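Coat protein (Sulfolobus turreted icosahedral virus, PDB 2BBD) forms the protein shell of an archaeal virus, probably as a double jelly-roll subunit akin to the major capsid proteins of certain bacterial and eukaryotic viruses. Local coordinates at residues A[11-16]-A[147-152]; A[35-40]-A[110-115]; A[122-127]-A[174-179]; A[178-183]-A[313-318]. All blocks are in the same frame, centred on the assembly; numbering follows the deposited sequence.

Contact 1: A[11-16]-A[147-152]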
loop_
_atom_site.group_PDB
_atom_site.type_symbol
_atom_site.label_atom_id
_atom_site.label_comp_id
_atom_site.label_asym_id
_atom_site.label_seq_id
_atom_site.Cartn_x
_atom_site.Cartn_y
_atom_site.Cartn_z
ATOM N N THR A 11 21.331 -4.557 -7.776
ATOM C CA THR A 11 20.093 -4.105 -8.392
ATOM C C THR A 11 19.423 -5.305 -9.048
ATOM O O THR A 11 20.045 -6.348 -9.217
ATOM C CB THR A 11 20.346 -3.018 -9.451
ATOM O OG1 THR A 11 21.121 -3.565 -10.522
ATOM C CG2 THR A 11 21.085 -1.841 -8.835
ATOM N N TYR A 12 18.156 -5.156 -9.413
ATOM C CA TYR A 12 17.405 -6.249 -10.017
ATOM C C TYR A 12 16.746 -5.805 -11.309
ATOM O O TYR A 12 15.961 -4.850 -11.333
ATOM C CB TYR A 12 16.367 -6.753 -9.013
ATOM C CG TYR A 12 17.003 -7.087 -7.679
ATOM C CD1 TYR A 12 17.526 -8.364 -7.428
ATOM C CD2 TYR A 12 17.175 -6.100 -6.703
ATOM C CE1 TYR A 12 18.212 -8.645 -6.232
ATOM C CE2 TYR A 12 17.862 -6.366 -5.512
ATOM C CZ TYR A 12 18.375 -7.642 -5.288
ATOM O OH TYR A 12 19.046 -7.908 -4.128
ATOM N N ALA A 13 17.079 -6.497 -12.391
ATOM C CA ALA A 13 16.534 -6.161 -13.690
ATOM C C ALA A 13 15.043 -6.424 -13.764
ATOM O O ALA A 13 14.518 -7.359 -13.154
ATOM C CB ALA A 13 17.257 -6.953 -14.797
ATOM N N TRP A 14 14.363 -5.580 -14.520
ATOM C CA TRP A 14 12.945 -5.737 -14.713
ATOM C C TRP A 14 12.749 -6.649 -15.921
ATOM O O TRP A 14 13.283 -6.370 -16.996
ATOM C CB TRP A 14 12.283 -4.375 -15.001
ATOM C CG TRP A 14 10.778 -4.435 -15.013
ATOM C CD1 TRP A 14 9.940 -4.126 -13.980
ATOM C CD2 TRP A 14 9.939 -4.913 -16.079
ATOM N NE1 TRP A 14 8.634 -4.383 -14.331
ATOM C CE2 TRP A 14 8.604 -4.866 -15.613
ATOM C CE3 TRP A 14 10.186 -5.376 -17.380
ATOM C CZ2 TRP A 14 7.522 -5.267 -16.400
ATOM C CZ3 TRP A 14 9.107 -5.774 -18.165
ATOM C CH2 TRP A 14 7.789 -5.717 -17.670
ATOM N N THR A 15 12.034 -7.756 -15.721
ATOM C CA THR A 15 11.661 -8.668 -16.812
ATOM C C THR A 15 10.191 -8.962 -16.514
ATOM O O THR A 15 9.791 -9.001 -15.348
ATOM C CB THR A 15 12.456 -10.002 -16.828
ATOM O OG1 THR A 15 12.344 -10.657 -15.557
ATOM C CG2 THR A 15 13.921 -9.754 -17.171
ATOM N N ALA A 16 9.387 -9.148 -17.553
ATOM C CA ALA A 16 7.960 -9.406 -17.388
ATOM C C ALA A 16 7.625 -10.680 -16.611
ATOM O O ALA A 16 8.345 -11.681 -16.696
ATOM C CB ALA A 16 7.275 -9.449 -18.768
ATOM N N ASN A 147 13.211 -1.288 -20.362
ATOM C CA ASN A 147 14.643 -1.454 -20.145
ATOM C C ASN A 147 14.963 -0.737 -18.823
ATOM O O ASN A 147 15.304 0.441 -18.811
ATOM C CB ASN A 147 15.417 -0.830 -21.314
ATOM C CG ASN A 147 14.689 -0.995 -22.657
ATOM O OD1 ASN A 147 14.305 -0.004 -23.301
ATOM N ND2 ASN A 147 14.483 -2.242 -23.075
ATOM N N ALA A 148 14.848 -1.462 -17.712
ATOM C CA ALA A 148 15.079 -0.873 -16.397
ATOM C C ALA A 148 15.460 -1.886 -15.309
ATOM O O ALA A 148 15.452 -3.103 -15.527
ATOM C CB ALA A 148 13.816 -0.099 -15.970
ATOM N N SER A 149 15.769 -1.356 -14.129
ATOM C CA SER A 149 16.149 -2.155 -12.966
ATOM C C SER A 149 15.574 -1.542 -11.687
ATOM O O SER A 149 15.280 -0.340 -11.629
ATOM C CB SER A 149 17.679 -2.212 -12.823
ATOM O OG SER A 149 18.302 -2.871 -13.911
ATOM N N PHE A 150 15.432 -2.379 -10.663
ATOM C CA PHE A 150 14.944 -1.943 -9.371
ATOM C C PHE A 150 16.118 -1.618 -8.478
ATOM O O PHE A 150 17.045 -2.430 -8.348
ATOM C CB PHE A 150 14.136 -3.033 -8.678
ATOM C CG PHE A 150 12.815 -3.320 -9.320
ATOM C CD1 PHE A 150 12.669 -4.394 -10.189
ATOM C CD2 PHE A 150 11.700 -2.538 -9.021
ATOM C CE1 PHE A 150 11.422 -4.693 -10.749
ATOM C CE2 PHE A 150 10.455 -2.826 -9.574
ATOM C CZ PHE A 150 10.316 -3.908 -10.439
ATOM N N TYR A 151 16.063 -0.435 -7.866
ATOM C CA TYR A 151 17.073 0.032 -6.931
ATOM C C TYR A 151 16.438 0.018 -5.544
ATOM O O TYR A 151 15.336 0.540 -5.346
ATOM C CB TYR A 151 17.527 1.447 -7.288
ATOM C CG TYR A 151 18.214 1.513 -8.624
ATOM C CD1 TYR A 151 17.488 1.374 -9.802
ATOM C CD2 TYR A 151 19.602 1.666 -8.710
ATOM C CE1 TYR A 151 18.118 1.382 -11.040
ATOM C CE2 TYR A 151 20.250 1.673 -9.947
ATOM C CZ TYR A 151 19.499 1.529 -11.106
ATOM O OH TYR A 151 20.119 1.519 -12.331
ATOM N N ILE A 152 17.136 -0.589 -4.591
ATOM C CA ILE A 152 16.643 -0.709 -3.231
ATOM C C ILE A 152 17.381 0.218 -2.273
ATOM O O ILE A 152 18.611 0.222 -2.227
ATOM C CB ILE A 152 16.804 -2.147 -2.729
ATOM C CG1 ILE A 152 16.178 -3.122 -3.728
ATOM C CG2 ILE A 152 16.206 -2.281 -1.333
ATOM C CD1 ILE A 152 14.679 -2.894 -4.008
HETATM O O HOH W 1 20.309 -4.655 -12.976
HETATM O O HOH W 2 14.379 -4.222 -18.245
#
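Tyr12 and Phe150 form an antiparallel hydrogen-bonded pair. Tyr12 N gives its hydrogen to Phe150 O at 3.1 Å, and Phe150 N returns a bond to Tyr12 O. A third backbone bond, Trp14 N to Ala148 O at 2.9 Å, carries the pairing on to Trp14.

The apolar contacts lie largely on the face that carries Tyr12 and Phe150. CD1 of the Trp14 indole comes within 3.6 Å of Phe150 CZ, the two ring planes turned 36° from each other. CG of Trp14, anti to the backbone N (chi1 -172°), starts the indole off beside the carbonyl carbon; its NE1 is satisfied by Leu60 O. Tyr12 meets Ile152 nearly at a right angle, with CE2 4.1 Å from Ile152 CG1 at the ring edge. Ile20 of strand 19-24 touches the side chains of both Tyr12 and Phe150, and strand 131-137 also touches Phe150, consistent with this face, at Phe150 and Trp14, turning to the interior of the first jelly roll.

On the other face, the Thr11 methyl CG2 makes an off-centre CH-pi contact with the Tyr151 ring, 4.2 Å from CG2 to the centroid. There too a water joins Thr11 OG1 to Ser149 OG, each at 2.8 Å. A second water links backbone atoms, accepting from Ala148 N and donating to Trp14 O.

The chemistry implies that this strand, at the edge of the five-stranded sheet within this chain, is held by three backbone bonds, supplemented by the buried Trp14-Phe150 packing and by water bridges.

Contact 2: A[35-40]-A[110-115]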
loop_
_atom_site.group_PDB
_atom_site.type_symbol
_atom_site.label_atom_id
_atom_site.label_comp_id
_atom_site.label_asym_id
_atom_site.label_seq_id
_atom_site.Cartn_x
_atom_site.Cartn_y
_atom_site.Cartn_z
ATOM N N VAL A 35 11.907 1.557 -2.980
ATOM C CA VAL A 35 12.077 0.819 -4.219
ATOM C C VAL A 35 11.894 1.799 -5.379
ATOM O O VAL A 35 10.904 2.534 -5.427
ATOM C CB VAL A 35 11.017 -0.313 -4.360
ATOM C CG1 VAL A 35 11.159 -0.991 -5.711
ATOM C CG2 VAL A 35 11.175 -1.347 -3.239
ATOM N N GLN A 36 12.857 1.827 -6.296
ATOM C CA GLN A 36 12.761 2.689 -7.469
ATOM C C GLN A 36 12.997 1.866 -8.729
ATOM O O GLN A 36 14.032 1.191 -8.864
ATOM C CB GLN A 36 13.782 3.829 -7.414
ATOM C CG GLN A 36 13.704 4.698 -6.173
ATOM C CD GLN A 36 14.856 5.687 -6.082
ATOM O OE1 GLN A 36 14.757 6.825 -6.547
ATOM N NE2 GLN A 36 15.965 5.248 -5.499
ATOM N N LEU A 37 12.018 1.894 -9.631
ATOM C CA LEU A 37 12.115 1.195 -10.903
ATOM C C LEU A 37 12.567 2.304 -11.840
ATOM O O LEU A 37 11.810 3.225 -12.141
ATOM C CB LEU A 37 10.750 0.637 -11.323
ATOM C CG LEU A 37 10.690 -0.028 -12.705
ATOM C CD1 LEU A 37 11.648 -1.206 -12.740
ATOM C CD2 LEU A 37 9.253 -0.493 -13.015
ATOM N N ILE A 38 13.814 2.218 -12.288
ATOM C CA ILE A 38 14.400 3.257 -13.126
ATOM C C ILE A 38 15.022 2.707 -14.408
ATOM O O ILE A 38 15.761 1.718 -14.381
ATOM C CB ILE A 38 15.495 4.003 -12.326
ATOM C CG1 ILE A 38 14.903 4.513 -11.005
ATOM C CG2 ILE A 38 16.087 5.132 -13.164
ATOM C CD1 ILE A 38 15.923 5.074 -10.037
ATOM N N GLY A 39 14.729 3.376 -15.521
ATOM C CA GLY A 39 15.258 2.959 -16.807
ATOM C C GLY A 39 14.536 3.667 -17.937
ATOM O O GLY A 39 14.363 4.884 -17.904
ATOM N N SER A 40 14.099 2.906 -18.934
ATOM C CA SER A 40 13.396 3.493 -20.060
ATOM C C SER A 40 12.384 2.538 -20.649
ATOM O O SER A 40 12.379 1.344 -20.342
ATOM C CB SER A 40 14.382 3.890 -21.159
ATOM O OG SER A 40 14.889 2.735 -21.803
ATOM N N VAL A 110 11.151 6.708 -23.821
ATOM C CA VAL A 110 10.899 7.703 -22.788
ATOM C C VAL A 110 11.515 7.232 -21.469
ATOM O O VAL A 110 11.772 6.032 -21.276
ATOM C CB VAL A 110 9.364 7.990 -22.602
ATOM C CG1 VAL A 110 8.804 8.670 -23.859
ATOM C CG2 VAL A 110 8.603 6.711 -22.306
ATOM N N ASN A 111 11.768 8.179 -20.568
ATOM C CA ASN A 111 12.378 7.852 -19.282
ATOM C C ASN A 111 11.380 7.207 -18.328
ATOM O O ASN A 111 10.223 7.608 -18.259
ATOM C CB ASN A 111 12.957 9.112 -18.622
ATOM C CG ASN A 111 13.887 9.875 -19.539
ATOM O OD1 ASN A 111 14.767 9.290 -20.170
ATOM N ND2 ASN A 111 13.707 11.198 -19.609
ATOM N N LEU A 112 11.847 6.207 -17.589
ATOM C CA LEU A 112 11.020 5.510 -16.616
ATOM C C LEU A 112 11.601 5.722 -15.211
ATOM O O LEU A 112 12.801 5.506 -14.985
ATOM C CB LEU A 112 10.978 4.016 -16.948
ATOM C CG LEU A 112 10.337 3.038 -15.957
ATOM C CD1 LEU A 112 8.818 3.260 -15.851
ATOM C CD2 LEU A 112 10.632 1.636 -16.440
ATOM N N ASN A 113 10.749 6.153 -14.281
ATOM C CA ASN A 113 11.157 6.386 -12.895
ATOM C C ASN A 113 9.925 6.343 -11.997
ATOM O O ASN A 113 9.171 7.315 -11.894
ATOM C CB ASN A 113 11.875 7.736 -12.756
ATOM C CG ASN A 113 12.251 8.060 -11.306
ATOM O OD1 ASN A 113 12.221 7.195 -10.436
ATOM N ND2 ASN A 113 12.612 9.310 -11.052
ATOM N N VAL A 114 9.731 5.185 -11.371
ATOM C CA VAL A 114 8.611 4.925 -10.483
ATOM C C VAL A 114 9.125 4.590 -9.080
ATOM O O VAL A 114 10.071 3.811 -8.916
ATOM C CB VAL A 114 7.777 3.735 -11.002
ATOM C CG1 VAL A 114 6.476 3.606 -10.201
ATOM C CG2 VAL A 114 7.488 3.915 -12.498
HETATM N N MSE A 115 8.491 5.167 -8.069
HETATM C CA MSE A 115 8.907 4.930 -6.697
HETATM C C MSE A 115 7.801 4.415 -5.781
HETATM O O MSE A 115 6.621 4.762 -5.943
HETATM C CB MSE A 115 9.481 6.215 -6.102
HETATM C CG MSE A 115 10.130 6.010 -4.744
HETATM SE SE MSE A 115 10.715 7.663 -3.940
HETATM C CE MSE A 115 12.418 7.868 -4.833
#
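With CG of Gln36 anti to its carbonyl carbon (chi1 -56°) and CG of Met115, a selenomethionine, anti to its backbone N (chi1 -171°), the two side chains run side by side and point the same way. Gln36 continues extended, whereas Met115 bends at its last torsion (chi3 -83°) and turns its methyl towards the amide: CE lies 3.1 Å from Gln36 OE1 and 3.7 Å from Gln36 CG. Further along this face, Ile38 and Asn113 also lie alongside each other, CG1 of the isoleucine facing OD1 of the asparagine at 3.8 Å.

The backbones pair as neighbouring antiparallel strands, 29-43 and 108-123, of the five-stranded sheet of the first jelly roll. Leu37 and Val114 form one hydrogen-bonded pair, with Leu37 N to Val114 O at 2.8 Å. Gly39 and Leu112 form the next, and here the Leu112 N-H comes from above the plane of the Gly39 carbonyl, with 2.9 Å between Leu112 N and Gly39 O. The chain turns a corner at Gly39, and the side chains of Ser40 and Asn111 beyond it diverge.

Leu37, Leu112 and Val114 occupy the opposite, buried face. Leu37 CG meets Leu112 CD2 at 4.1 Å as the two leucines cross at a slant, and the CB atoms of Leu37 and Val114 stand 4.3 Å apart. Trp14 and Phe150 pack against Leu37, while Leu60 touches Leu112 and Tyr58 touches Val114.

Contact 3: A[122-127]-A[174-179]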
loop_
_atom_site.group_PDB
_atom_site.type_symbol
_atom_site.label_atom_id
_atom_site.label_comp_id
_atom_site.label_asym_id
_atom_site.label_seq_id
_atom_site.Cartn_x
_atom_site.Cartn_y
_atom_site.Cartn_z
ATOM N N ARG A 122 9.533 0.972 13.192
ATOM C CA ARG A 122 10.923 0.830 13.620
ATOM C C ARG A 122 11.134 -0.650 13.885
ATOM O O ARG A 122 11.182 -1.100 15.022
ATOM C CB ARG A 122 11.228 1.661 14.867
ATOM C CG ARG A 122 12.705 2.014 14.956
ATOM C CD ARG A 122 13.044 2.816 16.194
ATOM N NE ARG A 122 12.807 2.051 17.412
ATOM C CZ ARG A 122 13.153 2.468 18.626
ATOM N NH1 ARG A 122 13.754 3.647 18.781
ATOM N NH2 ARG A 122 12.904 1.706 19.683
ATOM N N PHE A 123 11.235 -1.398 12.791
ATOM C CA PHE A 123 11.400 -2.845 12.798
ATOM C C PHE A 123 12.742 -3.305 13.368
ATOM O O PHE A 123 13.801 -2.854 12.932
ATOM C CB PHE A 123 11.241 -3.350 11.364
ATOM C CG PHE A 123 11.043 -4.823 11.256
ATOM C CD1 PHE A 123 9.846 -5.405 11.646
ATOM C CD2 PHE A 123 12.059 -5.637 10.757
ATOM C CE1 PHE A 123 9.655 -6.788 11.541
ATOM C CE2 PHE A 123 11.881 -7.018 10.645
ATOM C CZ PHE A 123 10.675 -7.596 11.038
ATOM N N PRO A 124 12.710 -4.214 14.357
ATOM C CA PRO A 124 13.926 -4.739 14.994
ATOM C C PRO A 124 14.577 -5.801 14.098
ATOM O O PRO A 124 14.641 -6.989 14.443
ATOM C CB PRO A 124 13.394 -5.309 16.304
ATOM C CG PRO A 124 12.056 -5.873 15.886
ATOM C CD PRO A 124 11.493 -4.800 14.958
ATOM N N ALA A 125 15.061 -5.351 12.946
ATOM C CA ALA A 125 15.658 -6.230 11.949
ATOM C C ALA A 125 16.819 -7.082 12.448
ATOM O O ALA A 125 16.989 -8.212 12.009
ATOM C CB ALA A 125 16.090 -5.411 10.742
ATOM N N THR A 126 17.614 -6.545 13.363
ATOM C CA THR A 126 18.753 -7.285 13.893
ATOM C C THR A 126 18.326 -8.435 14.807
ATOM O O THR A 126 19.151 -9.235 15.234
ATOM C CB THR A 126 19.700 -6.355 14.672
ATOM O OG1 THR A 126 18.984 -5.732 15.745
ATOM C CG2 THR A 126 20.258 -5.277 13.753
HETATM N N MSE A 127 17.031 -8.536 15.087
HETATM C CA MSE A 127 16.537 -9.588 15.964
HETATM C C MSE A 127 15.728 -10.666 15.254
HETATM O O MSE A 127 15.276 -11.630 15.880
HETATM C CB MSE A 127 15.715 -8.957 17.091
HETATM C CG MSE A 127 16.559 -8.075 18.004
HETATM SE SE MSE A 127 15.598 -7.288 19.492
HETATM C CE MSE A 127 15.408 -8.874 20.594
ATOM N N GLY A 174 10.903 -12.504 24.785
ATOM C CA GLY A 174 12.262 -12.091 24.473
ATOM C C GLY A 174 12.640 -12.003 23.000
ATOM O O GLY A 174 13.810 -11.829 22.674
ATOM N N GLU A 175 11.660 -12.108 22.106
ATOM C CA GLU A 175 11.930 -12.041 20.670
ATOM C C GLU A 175 12.181 -10.634 20.125
ATOM O O GLU A 175 13.117 -10.425 19.356
ATOM C CB GLU A 175 10.789 -12.698 19.895
ATOM C CG GLU A 175 10.616 -14.172 20.228
ATOM C CD GLU A 175 9.622 -14.879 19.318
ATOM O OE1 GLU A 175 9.335 -16.071 19.576
ATOM O OE2 GLU A 175 9.131 -14.256 18.350
HETATM N N MSE A 176 11.355 -9.670 20.520
HETATM C CA MSE A 176 11.512 -8.298 20.042
HETATM C C MSE A 176 11.322 -7.281 21.154
HETATM O O MSE A 176 10.862 -7.616 22.243
HETATM C CB MSE A 176 10.476 -7.976 18.962
HETATM C CG MSE A 176 10.360 -8.958 17.821
HETATM SE SE MSE A 176 8.983 -8.302 16.581
HETATM C CE MSE A 176 9.703 -9.001 14.915
ATOM N N PRO A 177 11.670 -6.011 20.885
ATOM C CA PRO A 177 11.495 -4.989 21.917
ATOM C C PRO A 177 10.017 -4.919 22.299
ATOM O O PRO A 177 9.136 -5.168 21.466
ATOM C CB PRO A 177 11.976 -3.714 21.227
ATOM C CG PRO A 177 13.032 -4.220 20.298
ATOM C CD PRO A 177 12.409 -5.474 19.728
ATOM N N LEU A 178 9.751 -4.591 23.562
ATOM C CA LEU A 178 8.387 -4.481 24.069
ATOM C C LEU A 178 7.585 -3.427 23.306
ATOM O O LEU A 178 6.430 -3.658 22.957
ATOM C CB LEU A 178 8.409 -4.113 25.557
ATOM C CG LEU A 178 7.064 -3.998 26.280
ATOM C CD1 LEU A 178 6.455 -5.389 26.446
ATOM C CD2 LEU A 178 7.274 -3.347 27.651
ATOM N N ALA A 179 8.206 -2.275 23.057
ATOM C CA ALA A 179 7.556 -1.165 22.359
ATOM C C ALA A 179 7.531 -1.318 20.837
ATOM O O ALA A 179 7.585 -0.325 20.104
ATOM C CB ALA A 179 8.248 0.150 22.727
#
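Met127, a selenomethionine whose side chain packs on Pro177, donates from its backbone N to Pro124 O at 2.9 Å, a bond of the short 3-10 segment 125-127. Pro124, which also packs against Pro177, is the centre of an inverse gamma turn leading into that segment, where the chain leaves strand 108-123. Facing it is the linker that runs from helix 161-166 to strand 182-193, consistent with the connection between the two jelly rolls of a double jelly-roll capsid protein.

No hydrogen bond crosses between 122-127 and 174-179, which meet by packing alone. After an extended middle, chi3 of Met127 (74°) bends CE round to a close van der Waals approach, 3.0 Å from Glu175 O; Met127 CB lies 3.7 Å from the same oxygen.

Two prolines meet at the middle of the contact. CB of Pro124 approaches CD of Pro177 to 3.6 Å, the two side chains crossing at a slant, and the same CD lies 3.7 Å from SE of Met127, whose chain slides past Pro177 in the opposite direction. Phe29 of strand 29-43 also touches both prolines.

Beside them Met176, likewise a selenomethionine, crosses Pro124 at about a right angle, with CB, CG, SE and CE all close to Pro124 CG. Its methyl finally reaches the Phe123 ring, where Met176 CE lies 4.0 Å from Phe123 CE1.

Contact 4: A[178-183]-A[313-318]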
loop_
_atom_site.group_PDB
_atom_site.type_symbol
_atom_site.label_atom_id
_atom_site.label_comp_id
_atom_site.label_asym_id
_atom_site.label_seq_id
_atom_site.Cartn_x
_atom_site.Cartn_y
_atom_site.Cartn_z
ATOM N N LEU A 178 9.751 -4.591 23.562
ATOM C CA LEU A 178 8.387 -4.481 24.069
ATOM C C LEU A 178 7.585 -3.427 23.306
ATOM O O LEU A 178 6.430 -3.658 22.957
ATOM C CB LEU A 178 8.409 -4.113 25.557
ATOM C CG LEU A 178 7.064 -3.998 26.280
ATOM C CD1 LEU A 178 6.455 -5.389 26.446
ATOM C CD2 LEU A 178 7.274 -3.347 27.651
ATOM N N ALA A 179 8.206 -2.275 23.057
ATOM C CA ALA A 179 7.556 -1.165 22.359
ATOM C C ALA A 179 7.531 -1.318 20.837
ATOM O O ALA A 179 7.585 -0.325 20.104
ATOM C CB ALA A 179 8.248 0.150 22.727
ATOM N N THR A 180 7.433 -2.551 20.359
ATOM C CA THR A 180 7.424 -2.793 18.927
ATOM C C THR A 180 6.060 -2.650 18.247
ATOM O O THR A 180 5.062 -3.225 18.686
ATOM C CB THR A 180 7.977 -4.204 18.602
ATOM O OG1 THR A 180 9.379 -4.250 18.903
ATOM C CG2 THR A 180 7.762 -4.541 17.118
ATOM N N VAL A 181 6.042 -1.872 17.168
ATOM C CA VAL A 181 4.847 -1.681 16.362
ATOM C C VAL A 181 5.161 -2.308 15.001
ATOM O O VAL A 181 6.058 -1.852 14.293
ATOM C CB VAL A 181 4.507 -0.183 16.156
ATOM C CG1 VAL A 181 3.271 -0.052 15.278
ATOM C CG2 VAL A 181 4.267 0.492 17.499
ATOM N N LEU A 182 4.427 -3.357 14.651
ATOM C CA LEU A 182 4.620 -4.053 13.381
ATOM C C LEU A 182 3.583 -3.670 12.327
ATOM O O LEU A 182 2.387 -3.887 12.516
ATOM C CB LEU A 182 4.541 -5.568 13.587
ATOM C CG LEU A 182 5.582 -6.236 14.483
ATOM C CD1 LEU A 182 5.310 -7.734 14.549
ATOM C CD2 LEU A 182 6.972 -5.962 13.932
ATOM N N PRO A 183 4.027 -3.093 11.202
ATOM C CA PRO A 183 3.058 -2.727 10.171
ATOM C C PRO A 183 2.444 -3.990 9.572
ATOM O O PRO A 183 3.103 -5.026 9.488
ATOM C CB PRO A 183 3.905 -1.946 9.166
ATOM C CG PRO A 183 5.263 -2.576 9.314
ATOM C CD PRO A 183 5.391 -2.702 10.809
ATOM N N VAL A 313 0.141 -3.927 14.111
ATOM C CA VAL A 313 -0.140 -4.826 15.215
ATOM C C VAL A 313 0.944 -4.684 16.265
ATOM O O VAL A 313 2.113 -4.459 15.934
ATOM C CB VAL A 313 -0.154 -6.302 14.744
ATOM C CG1 VAL A 313 -0.288 -7.235 15.944
ATOM C CG2 VAL A 313 -1.289 -6.530 13.771
ATOM N N LEU A 314 0.549 -4.803 17.528
ATOM C CA LEU A 314 1.494 -4.734 18.640
ATOM C C LEU A 314 1.717 -6.174 19.074
ATOM O O LEU A 314 0.816 -6.812 19.614
ATOM C CB LEU A 314 0.915 -3.941 19.810
ATOM C CG LEU A 314 0.396 -2.535 19.521
ATOM C CD1 LEU A 314 0.147 -1.839 20.855
ATOM C CD2 LEU A 314 1.399 -1.746 18.701
ATOM N N PRO A 315 2.919 -6.709 18.832
ATOM C CA PRO A 315 3.202 -8.094 19.217
ATOM C C PRO A 315 3.049 -8.369 20.716
ATOM O O PRO A 315 2.811 -9.501 21.119
ATOM C CB PRO A 315 4.628 -8.306 18.706
ATOM C CG PRO A 315 5.229 -6.939 18.810
ATOM C CD PRO A 315 4.121 -6.050 18.292
ATOM N N TYR A 316 3.162 -7.325 21.527
ATOM C CA TYR A 316 3.037 -7.448 22.977
ATOM C C TYR A 316 1.912 -6.544 23.479
ATOM O O TYR A 316 2.005 -5.955 24.559
ATOM C CB TYR A 316 4.359 -7.056 23.646
ATOM C CG TYR A 316 5.536 -7.835 23.112
ATOM C CD1 TYR A 316 6.559 -7.199 22.405
ATOM C CD2 TYR A 316 5.601 -9.219 23.261
ATOM C CE1 TYR A 316 7.615 -7.928 21.856
ATOM C CE2 TYR A 316 6.650 -9.955 22.716
ATOM C CZ TYR A 316 7.651 -9.302 22.015
ATOM O OH TYR A 316 8.675 -10.038 21.463
ATOM N N TYR A 317 0.859 -6.440 22.672
ATOM C CA TYR A 317 -0.313 -5.619 22.971
ATOM C C TYR A 317 -0.734 -5.701 24.442
ATOM O O TYR A 317 -0.748 -4.699 25.150
ATOM C CB TYR A 317 -1.480 -6.069 22.089
ATOM C CG TYR A 317 -2.719 -5.213 22.213
ATOM C CD1 TYR A 317 -2.839 -4.021 21.499
ATOM C CD2 TYR A 317 -3.775 -5.596 23.044
ATOM C CE1 TYR A 317 -3.980 -3.235 21.604
ATOM C CE2 TYR A 317 -4.921 -4.811 23.157
ATOM C CZ TYR A 317 -5.014 -3.635 22.434
ATOM O OH TYR A 317 -6.140 -2.857 22.530
ATOM N N ASP A 318 -1.077 -6.908 24.879
ATOM C CA ASP A 318 -1.514 -7.156 26.250
ATOM C C ASP A 318 -0.574 -6.576 27.303
ATOM O O ASP A 318 -0.989 -5.743 28.110
ATOM C CB ASP A 318 -1.700 -8.660 26.461
ATOM C CG ASP A 318 -2.841 -9.216 25.633
ATOM O OD1 ASP A 318 -2.911 -10.447 25.444
ATOM O OD2 ASP A 318 -3.678 -8.412 25.172
HETATM O O HOH W 3 4.336 -4.494 21.111
#
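Pro315 packs against both Thr180 and Leu182. Its CD comes 3.0 Å from Thr180 O, and its CG is 3.9 Å from the Thr180 methyl CG2, the two side chains crossing at about a right angle. Leu182 CG, anti to its carbonyl carbon (chi1 -63°), lies 4.1 Å from Pro315 CD. Val181 and Leu314 lie side by side, pointing the same way, with CG2 of the valine 3.8 Å from CD2 of the leucine.

At one end of the contact Leu178 turns at chi2 (71°), which places its CD1 3.9 Å from Tyr316 CB. Leu178 O meets the Tyr316 ring at its edge, near the plane, while Pro315 CB stands over the centre of one ring face. The phenol OH is hydrogen-bonded to Asp173 OD2 and to Met176 N in the linker. One water bridges the two segments, donating to Leu178 O and Thr180 O and accepting from Tyr316 N.

At the other end the backbones pair as antiparallel strands: Leu182 N donates to Val313 O at 2.9 Å, and Val313 N donates back to Leu182 O.

Tyr316 is the N-cap residue of helix 317-321, whose Leu320 touches both Leu178 and Leu314; the contact therefore joins that helix to the ends of strands 182-193 and 303-313, neighbours in the eight-stranded sheet.

Overall arrangement
The four contacts form two close pairs. Contacts 1 and 2 have centres 9 Å apart and share the five-stranded sheet, where strands 145-158 and 29-43 are neighbours; contacts 3 and 4, also 9 Å apart, share Leu178 and Ala179. Between the pairs the centres are 31 to 35 Å apart, yet strand 108-123 serves both contact 2 and contact 3. Along the chain, contact 2 falls between the two segments of contact 1, contact 3 alternates with contact 1, and contact 4 comes last. Sheet pairing thus builds the first jelly roll at one end; at the other the linker meets the end of strand 108-123 (contact 3) and the C-terminal segment (contact 4), consistent with a double jelly-roll subunit.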